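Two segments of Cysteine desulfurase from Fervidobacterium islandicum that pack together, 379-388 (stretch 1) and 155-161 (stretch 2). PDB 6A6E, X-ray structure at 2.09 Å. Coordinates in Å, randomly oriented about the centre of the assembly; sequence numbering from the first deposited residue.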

# COMPACT_ATOMS: atom_id res chain seq x y z
N PRO A 379 24.38 7.48 -6.76
CA PRO A 379 25.77 7.10 -6.67
C PRO A 379 26.30 6.38 -7.95
O PRO A 379 27.47 6.60 -8.33
CB PRO A 379 25.82 6.22 -5.40
CG PRO A 379 24.57 6.58 -4.63
CD PRO A 379 23.57 6.85 -5.71
N LEU A 380 25.44 5.62 -8.65
CA LEU A 380 25.88 5.01 -9.89
C LEU A 380 26.32 6.06 -10.92
O LEU A 380 27.25 5.84 -11.67
CB LEU A 380 24.85 4.06 -10.47
CG LEU A 380 25.07 3.43 -11.84
CD1 LEU A 380 26.34 2.63 -11.90
CD2 LEU A 380 23.90 2.54 -12.24
N MET A 381 25.68 7.21 -10.94
CA MET A 381 26.04 8.22 -11.91
C MET A 381 27.51 8.63 -11.75
O MET A 381 28.18 8.83 -12.74
CB MET A 381 25.14 9.46 -11.82
CG MET A 381 23.66 9.17 -12.09
SD MET A 381 23.33 8.66 -13.78
CE MET A 381 22.72 7.00 -13.62
N GLY A 382 27.99 8.76 -10.53
CA GLY A 382 29.38 9.11 -10.30
C GLY A 382 30.36 8.08 -10.84
O GLY A 382 31.39 8.45 -11.36
N VAL A 383 30.03 6.79 -10.69
CA VAL A 383 30.77 5.72 -11.34
C VAL A 383 30.75 5.86 -12.86
O VAL A 383 31.78 5.70 -13.50
CB VAL A 383 30.22 4.33 -10.91
CG1 VAL A 383 30.90 3.17 -11.64
CG2 VAL A 383 30.34 4.17 -9.39
N LEU A 384 29.61 6.13 -13.48
CA LEU A 384 29.57 6.23 -14.95
C LEU A 384 30.36 7.45 -15.52
O LEU A 384 30.87 7.42 -16.65
CB LEU A 384 28.14 6.28 -15.47
CG LEU A 384 27.22 5.12 -15.09
CD1 LEU A 384 25.82 5.37 -15.63
CD2 LEU A 384 27.75 3.82 -15.65
N ALA A 385 30.42 8.50 -14.72
CA ALA A 385 31.10 9.71 -15.10
C ALA A 385 32.58 9.41 -15.37
O ALA A 385 33.11 9.84 -16.37
CB ALA A 385 30.94 10.74 -14.00
N LYS A 386 33.21 8.60 -14.52
CA LYS A 386 34.62 8.24 -14.72
C LYS A 386 34.89 7.57 -16.04
O LYS A 386 35.91 7.83 -16.65
CB LYS A 386 35.16 7.39 -13.59
CG LYS A 386 35.20 8.07 -12.24
CD LYS A 386 35.87 7.12 -11.24
CE LYS A 386 35.23 7.16 -9.87
NZ LYS A 386 35.40 8.49 -9.23
N GLY A 387 34.00 6.73 -16.54
CA GLY A 387 34.21 6.13 -17.86
C GLY A 387 33.65 6.86 -19.05
O GLY A 387 33.79 6.40 -20.17
N SER A 388 32.94 7.96 -18.84
CA SER A 388 32.42 8.67 -19.96
C SER A 388 33.56 9.26 -20.84
O SER A 388 34.59 9.64 -20.32
CB SER A 388 31.53 9.81 -19.51
OG SER A 388 30.98 10.45 -20.67
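Stretch 2, residues 155-161: TADEKGV

Stretch 2 has no regular helix or strand; it folds as a compact loop over the helix of stretch 1. Its centre is a type I beta turn from Asp-157 to Gly-160, closed by the bond from Gly-160 N to Asp-157 O (2.8 Å). Asp-157 N also bonds to Val-161 O (2.8 Å), and the Asp-157 carboxylate braces the turn from within: its OD1 accepts from Lys-159 N at 3.0 Å and from Val-161 N at 2.9 Å. These bonds all lie within the stretch. Glu-158 and Lys-159 occupy the corner positions, with phi/psi of -83/-7° and -99/3°, and Gly-160 follows at 85/14°, a left-handed conformation that calls for glycine. The chain advances from Ala-156, beside Val-383, to Glu-158, beside Gly-387, in the general direction of the helix, then turns back so that Gly-160 lies against Leu-384 and Leu-380.

The backbones approach most closely where Glu-158 meets Gly-387, with their CA atoms 4.6 Å apart. No direct hydrogen bond joins the two stretches. Instead, Gly-387 CA makes a CA-H...O contact with Glu-158 O at 3.6 Å, with an angle of 144° at the hydrogen. The absence of a side chain permits this approach: an ideal CB on Gly-387 would lie 2.3 Å from Glu-158 O, a clash.

Apolar packing extends from this point back along the helix. Val-383, in the t rotamer, points toward the loop and places CG1 4.2 Å from Ala-156 CB; the same CG1 atom lies 3.2 Å from Asp-157 O, a close van der Waals approach to the carbonyl that closes the turn. The CA-to-CB bond of Leu-384 points sideways to the loop, but the end of the side chain comes nearer, so that CD2 rests 3.6 Å from Lys-159 C and 3.7 Å from Gly-160 N, against the peptide joining these two residues. One turn earlier, Leu-380 CD1 reaches Gly-160 CA at 4.2 Å. A CB on Gly-160 would point toward the helix and fall only 3.0 Å from Leu-384 CD2, so the bare backbone here lets the leucine side chains pack close.

Water supplies the polar links that the direct contacts lack. Water 1 donates to both Glu-158 O and Leu-384 O, at 2.7 Å each, bridging the turn to a helix carbonyl. Water 2 accepts from Lys-159 NZ (2.8 Å) and donates weakly to Gly-387 O (3.1 Å), and so links the amino group to the backbone of stretch 1, although the CA-to-CB bond of Lys-159 points away from that stretch. Altogether the two stretches bury 320 Å², summed over both sides, with Glu-158 the most extensively covered residue.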

# COMPACT_ATOMS: atom_id res chain seq x y z
N THR A 155 32.11 -3.38 -6.08
CA THR A 155 32.34 -2.22 -6.97
C THR A 155 32.03 -2.55 -8.41
O THR A 155 32.11 -3.69 -8.84
CB THR A 155 33.79 -1.73 -6.90
OG1 THR A 155 34.61 -2.81 -7.22
CG2 THR A 155 34.15 -1.34 -5.51
N ALA A 156 31.58 -1.55 -9.15
CA ALA A 156 31.28 -1.67 -10.53
C ALA A 156 32.42 -1.07 -11.33
O ALA A 156 33.16 -0.25 -10.78
CB ALA A 156 30.02 -0.90 -10.86
N ASP A 157 32.52 -1.44 -12.61
CA ASP A 157 33.56 -0.88 -13.44
C ASP A 157 33.02 0.43 -14.03
O ASP A 157 31.90 0.91 -13.68
CB ASP A 157 34.10 -1.91 -14.49
CG ASP A 157 33.15 -2.15 -15.66
OD1 ASP A 157 32.11 -1.46 -15.79
OD2 ASP A 157 33.46 -3.05 -16.50
N GLU A 158 33.79 0.99 -14.97
CA GLU A 158 33.59 2.36 -15.36
C GLU A 158 32.46 2.46 -16.37
O GLU A 158 32.04 3.55 -16.68
CB GLU A 158 34.91 3.00 -15.83
CG GLU A 158 35.42 2.54 -17.18
CD GLU A 158 36.71 3.28 -17.61
OE1 GLU A 158 37.41 3.94 -16.78
OE2 GLU A 158 37.02 3.19 -18.82
N LYS A 159 31.96 1.31 -16.83
CA LYS A 159 30.73 1.22 -17.61
C LYS A 159 29.49 0.80 -16.72
O LYS A 159 28.40 0.57 -17.21
CB LYS A 159 30.94 0.29 -18.81
CG LYS A 159 31.64 0.93 -20.01
CD LYS A 159 30.72 1.87 -20.78
CE LYS A 159 31.33 2.40 -22.07
NZ LYS A 159 30.41 3.41 -22.70
N GLY A 160 29.72 0.66 -15.42
CA GLY A 160 28.69 0.25 -14.49
C GLY A 160 28.48 -1.26 -14.35
O GLY A 160 27.51 -1.67 -13.77
N VAL A 161 29.40 -2.07 -14.84
CA VAL A 161 29.25 -3.53 -14.87
C VAL A 161 29.76 -4.10 -13.58
O VAL A 161 30.80 -3.65 -13.06
CB VAL A 161 30.00 -4.18 -16.10
CG1 VAL A 161 29.83 -5.70 -16.13
CG2 VAL A 161 29.43 -3.65 -17.35
O HOH W 1 30.69 5.22 -18.24
O HOH W 2 30.97 5.57 -21.02